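Long-range contacts in xyloglucan-specific endo-beta-1,4-glucanase BoGH9A (Bacteroides ovatus, PDB 6DHT), which cleaves the beta-1,4-glucan backbone of xyloglucan internally, releasing xyloglucan oligosaccharides: residues His142-Pro147 and Gln257-Gln262; Lys239-Phe244 and Pro326-Gly331. All blocks are in the same frame, centred on the assembly; numbering follows the deposited sequence.

Contact 1. Residues His142-Pro147 and Gln257-Gln262; sequences HVLIHP and QRYVVQ
The imidazole of His146 presents the CD2 edge to the Tyr259 ring in an offset edge-to-face pair, with centroids 5.5 Å apart and planes at 87°. One face of this imidazole is covered by Pro147 CD, 3.3 Å above the plane and towards the rim, and Val261 CG1 lies over the other. Chi1 (-167°) sets CG of His146 anti to the backbone N. The same CD2 of Tyr259 also meets Leu144 CB at 3.6 Å; the two side chains lie side by side and point the same way. Beyond them the Gln257 side chain crosses that of Leu144 at about a right angle, its CG 3.7 Å from Leu144 CD2. An alanine in place of Gln257 would probably open a gap beside the Leu144 methyls. On the opposite face of the sheet, Ile145 CD1 packs on Val260 CG2 at 3.6 Å.

Between these two layers of side chains runs a parallel strand pair of the mixed sheet in this family 9 domain. Leu144 gives its N-H to Arg258 O (3.0 Å) and takes that of Val260 on its O (3.0 Å), and Val260 O receives His146 N. A water donates to His142 O and accepts from Arg258 N. With Ser148 OG at ND1 and Pro326 O at NE2, both ring nitrogens of His146 are satisfied, which would hinder the imidazole from turning; the carbonyl partner is consistent with a proton on NE2.

Contact 2. Residues Lys239-Phe244 and Pro326-Gly331; sequences KLTTPF and PAIATG
Lys239, on a strand of the mixed sheet in the glycosyl hydrolase family 9 domain, reaches across to Thr330 and Gly331 in the long loop leading to helix 339-353. From CB, which already points toward that loop, CG sits between the backbone N and the carbonyl carbon (chi1 58°), and the chain then runs extended. CD passes 3.6 Å from Gly331 O, and CE lies 3.8 Å from Ile328 CG2. At the tip NZ donates to Gly331 O at 2.7 Å, from above the carbonyl plane, and to Thr330 OG1 at 2.8 Å. Gln317 OE1 is a third partner of this buried ammonium, whose charge is thus met by neutral oxygens among the partners named.

The polar chain continues from there: Thr330 OG1 donates to Thr241 OG1 at 2.6 Å, and Thr241 OG1 passes its own hydrogen to Thr242 O, on a lone pair in the carbonyl plane. The two threonine side chains slide past each other in opposite directions, and with its hydroxyl both accepting and donating, each is held against rotation. Nearer the surface, Pro243 O accepts Ala329 N at 2.8 Å, while Pro243 CG touches CG of Pro326, a residue preceded by a cis peptide bond. Around the bend at Pro243, Thr242 OG1 donates to Phe244 O at 2.7 Å from 41° out of the carbonyl plane.

In the fold
The two contacts lie with centres 9 Å apart and both reach one sheet, through strand 259-260 of contact 1 and its antiparallel neighbour 239-241 of contact 2. Tyr259 N reaches Thr241 O at 2.7 Å, a probable hydrogen bond that joins these strands, while the bond from His146 of contact 1 to Pro326 O adds to the hold of contact 2 on the loop 326-331. Packing adds Arg258 NE against Leu240 CD2 at 3.4 Å. Both approach the predicted nucleophile Asp171: its side chain is about 7 Å from that of Arg258 and about 5 Å from that of Thr330. A 1,2-ethanediol molecule, probably from crystallisation, lies about 4 Å from Gly331 at the end of contact 2.

Contact 1. Residues His142-Pro147 and Gln257-Gln262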
ATOM      1  N   HIS A 142       8.501  16.604  22.346  1.00 30.89           N
ATOM      2  CA  HIS A 142       9.508  16.380  23.374  1.00 34.17           C
ATOM      3  C   HIS A 142      10.135  15.001  23.188  1.00 26.22           C
ATOM      4  O   HIS A 142       9.792  14.047  23.880  1.00 33.81           O
ATOM      5  CB  HIS A 142       8.864  16.504  24.757  1.00 52.79           C
ATOM      6  CG  HIS A 142       9.850  16.557  25.879  1.00157.67           C
ATOM      7  ND1 HIS A 142      10.434  15.428  26.411  1.00 65.96           N
ATOM      8  CD2 HIS A 142      10.357  17.604  26.572  1.00 69.06           C
ATOM      9  CE1 HIS A 142      11.257  15.777  27.384  1.00 59.32           C
ATOM     10  NE2 HIS A 142      11.229  17.091  27.501  1.00 59.86           N
ATOM     11  N   VAL A 143      11.066  14.914  22.244  1.00 23.23           N
ATOM     12  CA  VAL A 143      11.652  13.647  21.827  1.00 24.10           C
ATOM     13  C   VAL A 143      13.158  13.649  22.079  1.00 24.42           C
ATOM     14  O   VAL A 143      13.833  14.626  21.782  1.00 26.97           O
ATOM     15  CB  VAL A 143      11.332  13.386  20.317  1.00 25.39           C
ATOM     16  CG1 VAL A 143      11.975  12.101  19.813  1.00 20.94           C
ATOM     17  CG2 VAL A 143       9.834  13.321  20.112  1.00 26.08           C
ATOM     18  N   LEU A 144      13.662  12.542  22.609  1.00 28.08           N
ATOM     19  CA  LEU A 144      15.060  12.435  23.024  1.00 29.57           C
ATOM     20  C   LEU A 144      15.957  11.849  21.954  1.00 31.71           C
ATOM     21  O   LEU A 144      15.609  10.864  21.301  1.00 24.64           O
ATOM     22  CB  LEU A 144      15.160  11.525  24.249  1.00 31.17           C
ATOM     23  CG  LEU A 144      15.208  12.185  25.628  1.00 39.89           C
ATOM     24  CD1 LEU A 144      14.224  13.333  25.760  1.00 41.92           C
ATOM     25  CD2 LEU A 144      14.941  11.123  26.683  1.00 33.52           C
ATOM     26  N   ILE A 145      17.130  12.445  21.783  1.00 31.71           N
ATOM     27  CA  ILE A 145      18.186  11.791  21.032  1.00 28.04           C
ATOM     28  C   ILE A 145      18.648  10.588  21.841  1.00 36.09           C
ATOM     29  O   ILE A 145      19.270  10.736  22.896  1.00 31.10           O
ATOM     30  CB  ILE A 145      19.387  12.737  20.776  1.00 27.29           C
ATOM     31  CG1 ILE A 145      18.966  13.962  19.957  1.00 27.65           C
ATOM     32  CG2 ILE A 145      20.524  11.990  20.097  1.00 28.16           C
ATOM     33  CD1 ILE A 145      18.549  13.680  18.500  1.00 33.89           C
ATOM     34  N   HIS A 146      18.314   9.396  21.370  1.00 23.24           N
ATOM     35  CA  HIS A 146      18.819   8.151  21.920  1.00 28.72           C
ATOM     36  C   HIS A 146      20.345   8.128  21.809  1.00 27.17           C
ATOM     37  O   HIS A 146      20.904   8.787  20.940  1.00 27.78           O
ATOM     38  CB  HIS A 146      18.218   7.002  21.128  1.00 29.56           C
ATOM     39  CG  HIS A 146      18.401   5.655  21.747  1.00 23.28           C
ATOM     40  ND1 HIS A 146      19.356   4.763  21.310  1.00 27.16           N
ATOM     41  CD2 HIS A 146      17.731   5.029  22.741  1.00 22.12           C
ATOM     42  CE1 HIS A 146      19.265   3.647  22.006  1.00 25.29           C
ATOM     43  NE2 HIS A 146      18.279   3.778  22.878  1.00 25.91           N
ATOM     44  N   PRO A 147      21.028   7.400  22.710  1.00 31.21           N
ATOM     45  CA  PRO A 147      22.485   7.332  22.566  1.00 32.63           C
ATOM     46  C   PRO A 147      22.945   6.842  21.186  1.00 36.20           C
ATOM     47  O   PRO A 147      23.982   7.296  20.709  1.00 32.62           O
ATOM     48  CB  PRO A 147      22.886   6.342  23.662  1.00 35.51           C
ATOM     49  CG  PRO A 147      21.875   6.563  24.728  1.00 31.63           C
ATOM     50  CD  PRO A 147      20.580   6.832  23.995  1.00 35.27           C
ATOM     51  N   GLN A 257       8.508   7.244  27.032  1.00 26.23           N
ATOM     52  CA  GLN A 257       9.307   8.302  26.433  1.00 28.05           C
ATOM     53  C   GLN A 257       9.551   7.985  24.951  1.00 23.13           C
ATOM     54  O   GLN A 257       9.741   6.821  24.589  1.00 23.20           O
ATOM     55  CB  GLN A 257      10.640   8.450  27.194  1.00 28.90           C
ATOM     56  CG  GLN A 257      11.648   9.419  26.589  1.00 32.58           C
ATOM     57  CD  GLN A 257      11.156  10.861  26.568  1.00 45.10           C
ATOM     58  OE1 GLN A 257      11.002  11.460  25.496  1.00 41.66           O
ATOM     59  NE2 GLN A 257      10.921  11.431  27.752  1.00 43.90           N
ATOM     60  N   ARG A 258       9.561   9.034  24.130  1.00 23.92           N
ATOM     61  CA  ARG A 258       9.791   8.919  22.682  1.00 23.82           C
ATOM     62  C   ARG A 258      11.229   9.282  22.322  1.00 22.72           C
ATOM     63  O   ARG A 258      11.768  10.280  22.814  1.00 24.16           O
ATOM     64  CB  ARG A 258       8.808   9.826  21.922  1.00 22.94           C
ATOM     65  CG  ARG A 258       7.339   9.490  22.160  1.00 19.42           C
ATOM     66  CD  ARG A 258       6.866   8.334  21.305  1.00 22.20           C
ATOM     67  NE  ARG A 258       6.253   8.794  20.058  1.00 18.28           N
ATOM     68  CZ  ARG A 258       5.534   8.004  19.256  1.00 20.29           C
ATOM     69  NH1 ARG A 258       5.370   6.720  19.515  1.00 19.42           N
ATOM     70  NH2 ARG A 258       5.004   8.514  18.155  1.00 20.14           N
ATOM     71  N   TYR A 259      11.837   8.464  21.464  1.00 21.23           N
ATOM     72  CA  TYR A 259      13.226   8.636  21.040  1.00 19.31           C
ATOM     73  C   TYR A 259      13.357   8.639  19.527  1.00 24.29           C
ATOM     74  O   TYR A 259      12.556   8.003  18.853  1.00 20.86           O
ATOM     75  CB  TYR A 259      14.103   7.484  21.533  1.00 23.59           C
ATOM     76  CG  TYR A 259      14.234   7.357  23.035  1.00 25.44           C
ATOM     77  CD1 TYR A 259      13.305   6.647  23.765  1.00 26.44           C
ATOM     78  CD2 TYR A 259      15.308   7.921  23.702  1.00 26.77           C
ATOM     79  CE1 TYR A 259      13.418   6.516  25.135  1.00 28.19           C
ATOM     80  CE2 TYR A 259      15.437   7.791  25.081  1.00 29.82           C
ATOM     81  CZ  TYR A 259      14.483   7.091  25.786  1.00 34.59           C
ATOM     82  OH  TYR A 259      14.588   6.949  27.154  1.00 32.53           O
ATOM     83  N   VAL A 260      14.360   9.336  19.010  1.00 22.96           N
ATOM     84  CA  VAL A 260      14.865   9.064  17.660  1.00 24.14           C
ATOM     85  C   VAL A 260      16.140   8.250  17.810  1.00 30.04           C
ATOM     86  O   VAL A 260      16.952   8.491  18.718  1.00 26.26           O
ATOM     87  CB  VAL A 260      15.087  10.332  16.781  1.00 23.77           C
ATOM     88  CG1 VAL A 260      13.767  11.076  16.547  1.00 23.61           C
ATOM     89  CG2 VAL A 260      16.124  11.253  17.387  1.00 29.81           C
ATOM     90  N   VAL A 261      16.288   7.246  16.965  1.00 21.87           N
ATOM     91  CA  VAL A 261      17.406   6.328  17.045  1.00 24.10           C
ATOM     92  C   VAL A 261      18.352   6.429  15.843  1.00 22.93           C
ATOM     93  O   VAL A 261      18.167   7.270  14.941  1.00 23.45           O
ATOM     94  CB  VAL A 261      16.899   4.907  17.229  1.00 20.97           C
ATOM     95  CG1 VAL A 261      16.052   4.820  18.493  1.00 23.42           C
ATOM     96  CG2 VAL A 261      16.072   4.476  16.018  1.00 25.06           C
ATOM     97  N   GLN A 262      19.362   5.557  15.878  1.00 25.47           N
ATOM     98  CA  GLN A 262      20.462   5.477  14.919  1.00 22.74           C
ATOM     99  C   GLN A 262      20.102   5.845  13.480  1.00 23.20           C
ATOM    100  O   GLN A 262      19.145   5.315  12.918  1.00 24.02           O
ATOM    101  CB  GLN A 262      21.008   4.049  14.921  1.00 24.86           C
ATOM    102  CG  GLN A 262      22.260   3.826  14.079  1.00 29.63           C
ATOM    103  CD  GLN A 262      22.338   2.419  13.486  1.00 34.09           C
ATOM    104  OE1 GLN A 262      22.422   1.425  14.209  1.00 31.32           O
ATOM    105  NE2 GLN A 262      22.293   2.331  12.150  1.00 34.46           N
TER
HETATM  106  O   HOH W   1       8.230  11.726  24.950  1.00 40.20           O

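Contact 2. Residues Lys239-Phe244 and Pro326-Gly331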
ATOM      1  N   LYS A 239      13.993   5.741  12.920  1.00 20.50           N
ATOM      2  CA  LYS A 239      12.607   5.790  13.370  1.00 17.76           C
ATOM      3  C   LYS A 239      12.473   6.651  14.628  1.00 21.10           C
ATOM      4  O   LYS A 239      13.481   7.003  15.280  1.00 20.24           O
ATOM      5  CB  LYS A 239      12.078   4.386  13.619  1.00 16.66           C
ATOM      6  CG  LYS A 239      12.897   3.606  14.662  1.00 18.87           C
ATOM      7  CD  LYS A 239      12.297   2.238  14.926  1.00 21.29           C
ATOM      8  CE  LYS A 239      13.210   1.372  15.797  1.00 21.78           C
ATOM      9  NZ  LYS A 239      12.607   0.070  16.151  1.00 21.91           N
ATOM     10  N   LEU A 240      11.230   7.004  14.944  1.00 19.18           N
ATOM     11  CA  LEU A 240      10.866   7.692  16.168  1.00 18.57           C
ATOM     12  C   LEU A 240       9.994   6.716  16.926  1.00 19.78           C
ATOM     13  O   LEU A 240       8.969   6.260  16.420  1.00 18.08           O
ATOM     14  CB  LEU A 240      10.155   9.001  15.856  1.00 18.82           C
ATOM     15  CG  LEU A 240       9.867   9.957  17.023  1.00 20.41           C
ATOM     16  CD1 LEU A 240       9.550  11.338  16.508  1.00 21.56           C
ATOM     17  CD2 LEU A 240       8.700   9.451  17.853  1.00 19.80           C
ATOM     18  N   THR A 241      10.420   6.340  18.134  1.00 21.13           N
ATOM     19  CA  THR A 241       9.844   5.183  18.797  1.00 18.14           C
ATOM     20  C   THR A 241       9.919   5.279  20.320  1.00 21.76           C
ATOM     21  O   THR A 241      10.723   6.031  20.881  1.00 19.86           O
ATOM     22  CB  THR A 241      10.582   3.888  18.334  1.00 19.80           C
ATOM     23  OG1 THR A 241       9.965   2.718  18.856  1.00 22.88           O
ATOM     24  CG2 THR A 241      12.079   3.938  18.717  1.00 21.80           C
ATOM     25  N   THR A 242       9.053   4.518  20.967  1.00 18.04           N
ATOM     26  CA  THR A 242       9.203   4.225  22.392  1.00 17.41           C
ATOM     27  C   THR A 242      10.133   3.033  22.484  1.00 21.40           C
ATOM     28  O   THR A 242      10.379   2.344  21.506  1.00 23.57           O
ATOM     29  CB  THR A 242       7.848   3.887  22.994  1.00 18.21           C
ATOM     30  OG1 THR A 242       7.194   2.920  22.178  1.00 19.13           O
ATOM     31  CG2 THR A 242       6.981   5.113  23.102  1.00 18.48           C
ATOM     32  N   PRO A 243      10.675   2.753  23.683  1.00 20.68           N
ATOM     33  CA  PRO A 243      11.537   1.568  23.760  1.00 22.03           C
ATOM     34  C   PRO A 243      10.796   0.248  23.556  1.00 19.03           C
ATOM     35  O   PRO A 243      11.329  -0.690  22.946  1.00 23.28           O
ATOM     36  CB  PRO A 243      12.091   1.651  25.194  1.00 22.07           C
ATOM     37  CG  PRO A 243      12.095   3.102  25.480  1.00 22.13           C
ATOM     38  CD  PRO A 243      10.832   3.633  24.848  1.00 26.36           C
ATOM     39  N   PHE A 244       9.581   0.156  24.095  1.00 19.69           N
ATOM     40  CA  PHE A 244       8.728  -1.008  23.921  1.00 20.63           C
ATOM     41  C   PHE A 244       7.423  -0.618  23.222  1.00 20.00           C
ATOM     42  O   PHE A 244       6.955   0.505  23.341  1.00 19.79           O
ATOM     43  CB  PHE A 244       8.338  -1.630  25.281  1.00 26.14           C
ATOM     44  CG  PHE A 244       9.478  -2.263  26.033  1.00 32.17           C
ATOM     45  CD1 PHE A 244       9.927  -3.531  25.698  1.00 33.31           C
ATOM     46  CD2 PHE A 244      10.074  -1.598  27.091  1.00 37.54           C
ATOM     47  CE1 PHE A 244      10.978  -4.117  26.390  1.00 42.16           C
ATOM     48  CE2 PHE A 244      11.121  -2.181  27.795  1.00 33.49           C
ATOM     49  CZ  PHE A 244      11.570  -3.441  27.439  1.00 35.67           C
ATOM     50  N   PRO A 326      18.176   3.085  26.488  1.00 29.15           N
ATOM     51  CA  PRO A 326      17.401   1.864  26.696  1.00 32.12           C
ATOM     52  C   PRO A 326      17.319   1.022  25.436  1.00 28.94           C
ATOM     53  O   PRO A 326      17.440   1.554  24.323  1.00 29.46           O
ATOM     54  CB  PRO A 326      16.011   2.392  27.072  1.00 28.23           C
ATOM     55  CG  PRO A 326      15.934   3.713  26.429  1.00 31.53           C
ATOM     56  CD  PRO A 326      17.322   4.283  26.498  1.00 28.36           C
ATOM     57  N   ALA A 327      17.129  -0.275  25.607  1.00 29.60           N
ATOM     58  CA  ALA A 327      16.990  -1.169  24.476  1.00 30.29           C
ATOM     59  C   ALA A 327      15.719  -0.784  23.723  1.00 30.03           C
ATOM     60  O   ALA A 327      14.738  -0.356  24.327  1.00 29.62           O
ATOM     61  CB  ALA A 327      16.916  -2.597  24.942  1.00 33.79           C
ATOM     62  N   ILE A 328      15.764  -0.917  22.401  1.00 29.63           N
ATOM     63  CA  ILE A 328      14.629  -0.616  21.533  1.00 27.97           C
ATOM     64  C   ILE A 328      14.085  -1.925  20.992  1.00 20.26           C
ATOM     65  O   ILE A 328      14.848  -2.733  20.474  1.00 25.74           O
ATOM     66  CB  ILE A 328      15.087   0.257  20.355  1.00 28.38           C
ATOM     67  CG1 ILE A 328      15.812   1.512  20.851  1.00 24.11           C
ATOM     68  CG2 ILE A 328      13.893   0.605  19.454  1.00 23.43           C
ATOM     69  CD1 ILE A 328      14.964   2.458  21.662  1.00 24.73           C
ATOM     70  N   ALA A 329      12.771  -2.163  21.104  1.00 22.11           N
ATOM     71  CA  ALA A 329      12.188  -3.443  20.706  1.00 19.95           C
ATOM     72  C   ALA A 329      10.996  -3.342  19.754  1.00 18.61           C
ATOM     73  O   ALA A 329      10.249  -4.298  19.581  1.00 21.37           O
ATOM     74  CB  ALA A 329      11.767  -4.219  21.953  1.00 26.29           C
ATOM     75  N   THR A 330      10.859  -2.175  19.135  1.00 20.69           N
ATOM     76  CA  THR A 330       9.767  -1.922  18.195  1.00 21.02           C
ATOM     77  C   THR A 330      10.236  -2.296  16.786  1.00 21.63           C
ATOM     78  O   THR A 330      11.294  -2.867  16.634  1.00 20.69           O
ATOM     79  CB  THR A 330       9.360  -0.469  18.257  1.00 17.78           C
ATOM     80  OG1 THR A 330      10.494   0.328  17.953  1.00 19.73           O
ATOM     81  CG2 THR A 330       8.857  -0.114  19.654  1.00 20.39           C
ATOM     82  N   GLY A 331       9.460  -1.971  15.742  1.00 19.13           N
ATOM     83  CA  GLY A 331       9.723  -2.523  14.418  1.00 24.49           C
ATOM     84  C   GLY A 331      11.125  -2.246  13.890  1.00 17.87           C
ATOM     85  O   GLY A 331      11.588  -1.117  13.925  1.00 18.73           O
TER
HETATM   86  O   HOH W   2      13.041  -1.724  25.381  1.00 41.22           O